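Local coordinates for protein hypothetic aldehyde deformylating oxygenase (Sulfolobus tokodaii, PDB 5V4T) that binds iron in a ferritin-like, diiron-type helical fold and probably acts as an oxidoreductase with aldehyde deformylating oxygenase activity, at residues I16-I28 and F68-Y82. Numbering follows the deposited sequence.
Sequences IKYLSAHFYPASI and FKEDPLTTVRLPPSY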
loop_
_atom_site.group_PDB
_atom_site.type_symbol
_atom_site.label_atom_id
_atom_site.label_comp_id
_atom_site.label_asym_id
_atom_site.label_seq_id
_atom_site.Cartn_x
_atom_site.Cartn_y
_atom_site.Cartn_z
ATOM N N ILE A 16 10.601 -10.198 1.894
ATOM C CA ILE A 16 10.749 -8.828 1.431
ATOM C C ILE A 16 10.214 -8.658 0.027
ATOM O O ILE A 16 9.524 -7.684 -0.304
ATOM C CB ILE A 16 12.233 -8.361 1.520
ATOM C CG1 ILE A 16 12.670 -8.309 2.995
ATOM C CG2 ILE A 16 12.464 -7.080 0.707
ATOM C CD1 ILE A 16 14.104 -7.933 3.224
ATOM N N LYS A 17 10.545 -9.605 -0.860
ATOM C CA LYS A 17 10.013 -9.539 -2.181
ATOM C C LYS A 17 8.516 -9.669 -2.195
ATOM O O LYS A 17 7.847 -9.036 -3.007
ATOM C CB LYS A 17 10.607 -10.647 -3.073
ATOM C CG LYS A 17 12.027 -10.359 -3.485
ATOM C CD LYS A 17 12.522 -11.493 -4.390
ATOM C CE LYS A 17 11.870 -11.418 -5.755
ATOM N NZ LYS A 17 12.373 -12.529 -6.637
ATOM N N TYR A 18 7.970 -10.515 -1.334
ATOM C CA TYR A 18 6.511 -10.721 -1.328
ATOM C C TYR A 18 5.759 -9.451 -0.949
ATOM O O TYR A 18 4.829 -9.013 -1.657
ATOM C CB TYR A 18 6.142 -11.797 -0.382
ATOM C CG TYR A 18 4.660 -12.038 -0.213
ATOM C CD1 TYR A 18 3.917 -12.664 -1.226
ATOM C CD2 TYR A 18 3.974 -11.569 0.902
ATOM C CE1 TYR A 18 2.573 -12.898 -1.056
ATOM C CE2 TYR A 18 2.609 -11.818 1.068
ATOM C CZ TYR A 18 1.924 -12.479 0.044
ATOM O OH TYR A 18 0.555 -12.705 0.149
ATOM N N LEU A 19 6.275 -8.822 0.086
ATOM C CA LEU A 19 5.681 -7.561 0.531
ATOM C C LEU A 19 5.915 -6.445 -0.467
ATOM O O LEU A 19 5.046 -5.639 -0.724
ATOM C CB LEU A 19 6.177 -7.157 1.915
ATOM C CG LEU A 19 5.636 -8.025 3.023
ATOM C CD1 LEU A 19 6.449 -7.737 4.266
ATOM C CD2 LEU A 19 4.128 -7.823 3.243
ATOM N N SER A 20 7.108 -6.354 -1.047
ATOM C CA SER A 20 7.404 -5.351 -2.039
ATOM C C SER A 20 6.471 -5.465 -3.251
ATOM O O SER A 20 6.068 -4.448 -3.830
ATOM C CB SER A 20 8.853 -5.408 -2.502
ATOM O OG SER A 20 9.709 -5.180 -1.408
ATOM N N ALA A 21 6.116 -6.701 -3.628
ATOM C CA ALA A 21 5.213 -6.881 -4.775
ATOM C C ALA A 21 3.821 -6.279 -4.514
ATOM O O ALA A 21 3.094 -5.947 -5.485
ATOM C CB ALA A 21 5.043 -8.370 -5.068
ATOM N N HIS A 22 3.429 -6.126 -3.269
ATOM C CA HIS A 22 2.181 -5.405 -2.940
ATOM C C HIS A 22 2.265 -3.929 -3.290
ATOM O O HIS A 22 1.261 -3.319 -3.619
ATOM C CB HIS A 22 1.774 -5.580 -1.472
ATOM C CG HIS A 22 1.370 -6.978 -1.117
ATOM N ND1 HIS A 22 2.222 -8.067 -1.225
ATOM C CD2 HIS A 22 0.236 -7.446 -0.535
ATOM C CE1 HIS A 22 1.590 -9.152 -0.806
ATOM N NE2 HIS A 22 0.394 -8.794 -0.359
ATOM N N PHE A 23 3.454 -3.371 -3.241
ATOM C CA PHE A 23 3.659 -1.994 -3.717
ATOM C C PHE A 23 3.950 -1.885 -5.186
ATOM O O PHE A 23 3.766 -0.812 -5.789
ATOM C CB PHE A 23 4.822 -1.357 -2.947
ATOM C CG PHE A 23 4.561 -1.289 -1.480
ATOM C CD1 PHE A 23 4.809 -2.361 -0.638
ATOM C CD2 PHE A 23 3.993 -0.151 -0.914
ATOM C CE1 PHE A 23 4.529 -2.318 0.714
ATOM C CE2 PHE A 23 3.696 -0.123 0.440
ATOM C CZ PHE A 23 3.960 -1.209 1.257
ATOM N N TYR A 24 4.434 -2.961 -5.769
ATOM C CA TYR A 24 4.821 -3.005 -7.182
ATOM C C TYR A 24 4.505 -4.398 -7.744
ATOM O O TYR A 24 5.395 -5.250 -7.870
ATOM C CB TYR A 24 6.317 -2.647 -7.301
ATOM C CG TYR A 24 6.780 -2.564 -8.740
ATOM C CD1 TYR A 24 6.267 -1.583 -9.586
ATOM C CD2 TYR A 24 7.676 -3.472 -9.254
ATOM C CE1 TYR A 24 6.657 -1.508 -10.911
ATOM C CE2 TYR A 24 8.066 -3.415 -10.602
ATOM C CZ TYR A 24 7.562 -2.428 -11.405
ATOM O OH TYR A 24 7.943 -2.332 -12.732
ATOM N N PRO A 25 3.214 -4.659 -8.068
ATOM C CA PRO A 25 2.748 -6.010 -8.390
ATOM C C PRO A 25 3.106 -6.440 -9.813
ATOM O O PRO A 25 2.229 -6.539 -10.695
ATOM C CB PRO A 25 1.231 -5.906 -8.187
ATOM C CG PRO A 25 0.914 -4.464 -8.511
ATOM C CD PRO A 25 2.076 -3.721 -7.895
ATOM N N ALA A 26 4.397 -6.621 -10.033
ATOM C CA ALA A 26 4.946 -6.797 -11.349
ATOM C C ALA A 26 4.330 -7.978 -12.080
ATOM O O ALA A 26 4.167 -7.875 -13.269
ATOM C CB ALA A 26 6.465 -6.972 -11.274
ATOM N N SER A 27 3.989 -9.069 -11.387
ATOM C CA SER A 27 3.405 -10.259 -12.034
ATOM C C SER A 27 2.041 -9.976 -12.673
ATOM O O SER A 27 1.616 -10.692 -13.587
ATOM C CB SER A 27 3.246 -11.409 -11.037
ATOM O OG SER A 27 2.256 -11.104 -10.034
ATOM N N ILE A 28 1.331 -8.962 -12.207
ATOM C CA ILE A 28 -0.012 -8.712 -12.728
ATOM C C ILE A 28 -0.419 -7.261 -12.943
ATOM O O ILE A 28 -1.613 -6.984 -13.092
ATOM C CB ILE A 28 -1.084 -9.366 -11.854
ATOM C CG1 ILE A 28 -0.929 -8.912 -10.404
ATOM C CG2 ILE A 28 -1.057 -10.886 -11.997
ATOM C CD1 ILE A 28 -2.161 -9.194 -9.586
ATOM N N PHE A 68 14.836 -4.034 -7.644
ATOM C CA PHE A 68 14.694 -5.468 -7.915
ATOM C C PHE A 68 15.024 -5.848 -9.374
ATOM O O PHE A 68 14.714 -6.971 -9.786
ATOM C CB PHE A 68 13.332 -5.962 -7.507
ATOM C CG PHE A 68 13.155 -5.975 -6.006
ATOM C CD1 PHE A 68 13.849 -6.856 -5.210
ATOM C CD2 PHE A 68 12.323 -5.052 -5.389
ATOM C CE1 PHE A 68 13.695 -6.878 -3.828
ATOM C CE2 PHE A 68 12.146 -5.084 -3.986
ATOM C CZ PHE A 68 12.791 -5.993 -3.219
ATOM N N LYS A 69 15.671 -4.944 -10.087
ATOM C CA LYS A 69 16.236 -5.302 -11.441
ATOM C C LYS A 69 16.862 -6.708 -11.435
ATOM O O LYS A 69 16.641 -7.500 -12.338
ATOM C CB LYS A 69 17.349 -4.310 -11.837
ATOM C CG LYS A 69 16.904 -2.954 -12.347
ATOM C CD LYS A 69 15.782 -3.102 -13.350
ATOM C CE LYS A 69 15.509 -1.832 -14.119
ATOM N NZ LYS A 69 14.217 -2.044 -14.800
ATOM N N GLU A 70 17.671 -6.967 -10.406
ATOM C CA GLU A 70 18.484 -8.195 -10.253
ATOM C C GLU A 70 17.885 -9.308 -9.408
ATOM O O GLU A 70 18.539 -10.325 -9.057
ATOM C CB GLU A 70 19.885 -7.791 -9.809
ATOM C CG GLU A 70 20.501 -6.853 -10.855
ATOM C CD GLU A 70 21.932 -6.437 -10.572
ATOM O OE1 GLU A 70 22.409 -6.628 -9.439
ATOM O OE2 GLU A 70 22.602 -5.914 -11.502
ATOM N N ASP A 71 16.622 -9.139 -9.063
ATOM C CA ASP A 71 15.889 -10.173 -8.366
ATOM C C ASP A 71 14.424 -9.817 -8.573
ATOM O O ASP A 71 13.719 -9.427 -7.654
ATOM C CB ASP A 71 16.307 -10.274 -6.920
ATOM C CG ASP A 71 15.858 -11.558 -6.236
ATOM O OD1 ASP A 71 15.115 -12.377 -6.843
ATOM O OD2 ASP A 71 16.270 -11.768 -5.080
ATOM N N PRO A 72 13.928 -9.994 -9.804
ATOM C CA PRO A 72 12.651 -9.358 -10.113
ATOM C C PRO A 72 11.423 -9.906 -9.412
ATOM O O PRO A 72 11.373 -11.046 -8.964
ATOM C CB PRO A 72 12.533 -9.499 -11.647
ATOM C CG PRO A 72 13.917 -9.833 -12.131
ATOM C CD PRO A 72 14.619 -10.512 -11.007
ATOM N N LEU A 73 10.428 -9.025 -9.270
ATOM C CA LEU A 73 9.220 -9.305 -8.552
ATOM C C LEU A 73 8.156 -10.006 -9.394
ATOM O O LEU A 73 7.059 -10.276 -8.933
ATOM C CB LEU A 73 8.636 -7.991 -7.981
ATOM C CG LEU A 73 9.535 -7.215 -6.985
ATOM C CD1 LEU A 73 8.786 -5.992 -6.436
ATOM C CD2 LEU A 73 9.988 -8.084 -5.839
ATOM N N THR A 74 8.484 -10.247 -10.645
ATOM C CA THR A 74 7.581 -11.015 -11.533
ATOM C C THR A 74 7.382 -12.440 -11.034
ATOM O O THR A 74 6.402 -13.064 -11.337
ATOM C CB THR A 74 8.140 -10.974 -12.951
ATOM O OG1 THR A 74 9.545 -11.255 -12.926
ATOM C CG2 THR A 74 7.937 -9.607 -13.518
ATOM N N THR A 75 8.279 -12.926 -10.193
ATOM C CA THR A 75 8.130 -14.261 -9.601
ATOM C C THR A 75 7.022 -14.312 -8.521
ATOM O O THR A 75 6.671 -15.390 -8.028
ATOM C CB THR A 75 9.461 -14.782 -8.994
ATOM O OG1 THR A 75 9.743 -14.157 -7.721
ATOM C CG2 THR A 75 10.622 -14.558 -9.954
ATOM N N VAL A 76 6.468 -13.167 -8.127
ATOM C CA VAL A 76 5.612 -13.163 -6.975
ATOM C C VAL A 76 4.161 -13.128 -7.351
ATOM O O VAL A 76 3.733 -12.150 -7.951
ATOM C CB VAL A 76 5.862 -11.906 -6.065
ATOM C CG1 VAL A 76 5.009 -11.961 -4.822
ATOM C CG2 VAL A 76 7.332 -11.810 -5.673
ATOM N N ARG A 77 3.414 -14.102 -6.838
ATOM C CA ARG A 77 1.957 -14.157 -7.011
ATOM C C ARG A 77 1.286 -13.349 -5.888
ATOM O O ARG A 77 1.517 -13.616 -4.715
ATOM C CB ARG A 77 1.450 -15.607 -6.991
ATOM C CG ARG A 77 -0.060 -15.785 -7.073
ATOM C CD ARG A 77 -0.432 -17.257 -7.301
ATOM N NE ARG A 77 0.197 -17.778 -8.528
ATOM C CZ ARG A 77 -0.340 -17.765 -9.752
ATOM N NH1 ARG A 77 -1.559 -17.280 -9.968
ATOM N NH2 ARG A 77 0.353 -18.259 -10.777
ATOM N N LEU A 78 0.446 -12.400 -6.275
ATOM C CA LEU A 78 -0.368 -11.629 -5.319
ATOM C C LEU A 78 -1.565 -12.415 -4.865
ATOM O O LEU A 78 -2.175 -13.145 -5.663
ATOM C CB LEU A 78 -0.816 -10.313 -5.928
ATOM C CG LEU A 78 0.195 -9.149 -6.051
ATOM C CD1 LEU A 78 0.760 -8.772 -4.676
ATOM C CD2 LEU A 78 1.325 -9.423 -7.028
ATOM N N PRO A 79 -1.965 -12.244 -3.594
ATOM C CA PRO A 79 -3.119 -12.992 -3.145
ATOM C C PRO A 79 -4.480 -12.543 -3.731
ATOM O O PRO A 79 -4.652 -11.394 -4.197
ATOM C CB PRO A 79 -3.050 -12.828 -1.646
ATOM C CG PRO A 79 -2.441 -11.484 -1.447
ATOM C CD PRO A 79 -1.409 -11.408 -2.521
ATOM N N PRO A 80 -5.488 -13.431 -3.693
ATOM C CA PRO A 80 -6.745 -13.128 -4.345
ATOM C C PRO A 80 -7.444 -11.867 -3.813
ATOM O O PRO A 80 -8.064 -11.132 -4.572
ATOM C CB PRO A 80 -7.605 -14.355 -4.012
ATOM C CG PRO A 80 -6.651 -15.414 -3.685
ATOM C CD PRO A 80 -5.495 -14.762 -3.039
ATOM N N SER A 81 -7.361 -11.654 -2.509
ATOM C CA SER A 81 -7.984 -10.475 -1.890
ATOM C C SER A 81 -7.297 -9.176 -2.334
ATOM O O SER A 81 -7.943 -8.101 -2.376
ATOM C CB SER A 81 -7.996 -10.595 -0.359
ATOM O OG SER A 81 -8.976 -11.579 0.082
ATOM N N TYR A 82 -6.009 -9.242 -2.643
ATOM C CA TYR A 82 -5.305 -8.053 -3.175
ATOM C C TYR A 82 -5.813 -7.736 -4.564
ATOM O O TYR A 82 -6.039 -6.583 -4.960
ATOM C CB TYR A 82 -3.802 -8.348 -3.200
ATOM C CG TYR A 82 -2.959 -7.275 -3.810
ATOM C CD1 TYR A 82 -2.810 -7.150 -5.179
ATOM C CD2 TYR A 82 -2.305 -6.351 -2.987
ATOM C CE1 TYR A 82 -2.016 -6.163 -5.706
ATOM C CE2 TYR A 82 -1.515 -5.353 -3.527
ATOM C CZ TYR A 82 -1.380 -5.257 -4.848
ATOM O OH TYR A 82 -0.573 -4.267 -5.350
HETATM O O HOH W 1 4.490 -9.357 -8.560
HETATM O O HOH W 2 -0.111 -12.315 -9.174
#
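L78 lays its CD1 methyl over one face of the H22 imidazole, 4.0 Å from the ring centroid, in a CH-pi contact, and the same methyl sits over the centre of a face of the Y82 ring. A branched leucine suits this spot, since its other methyl, CD2, packs on P25 CB. A bond to Y18 O helps fix the rotation of the imidazole: H22 ND1 donates to it at 2.8 Å, with the acceptor nearly in the ring plane. Y82, with CG anti to its backbone N (chi1 176°), extends its phenol to the backbone of H22, where Y82 OH donates to H22 O at 2.7 Å from above the carbonyl plane. In the middle, A21 is small enough for V76 CG1 to come within 3.6 Å of A21 CB, while L73 sets CD2 against K17 CB and CD1 at the edge of the Y24 ring.

Lysine suits position 17 because its long aliphatic chain packs on F68 and L73 while its ammonium serves three acceptors. The chain bends at chi3 (72°) to bring K17 NZ to D71 OD1 at 2.8 Å, a salt bridge met from above the carboxylate plane. K17 NZ also donates to P72 O and, at 3.3 Å, to T75 OG1; D71 OD2 is held by W5. A methionine in place of K17 would probably leave the D71 carboxylate without its counter-charge and P72 O without this donor.

S27, a short side chain, donates from OG to V76 O at 2.8 Å and accepts from a water held by L78 N; a second water links S27 N to L73 O and V76 O. The contact thus straps the connection between helices 49-67 and 80-93 against helix 10-23 and the residues that follow it in this ferritin-like bundle, with the side chain of Y82 about 12 Å from the bound iron. Chemically, apolar V76, L73, L78 and A21 pack between polar links, K17 with D71 and P72 on one side and Y82 with H22 O on the other, and the buried lysine's charge is probably balanced by D71.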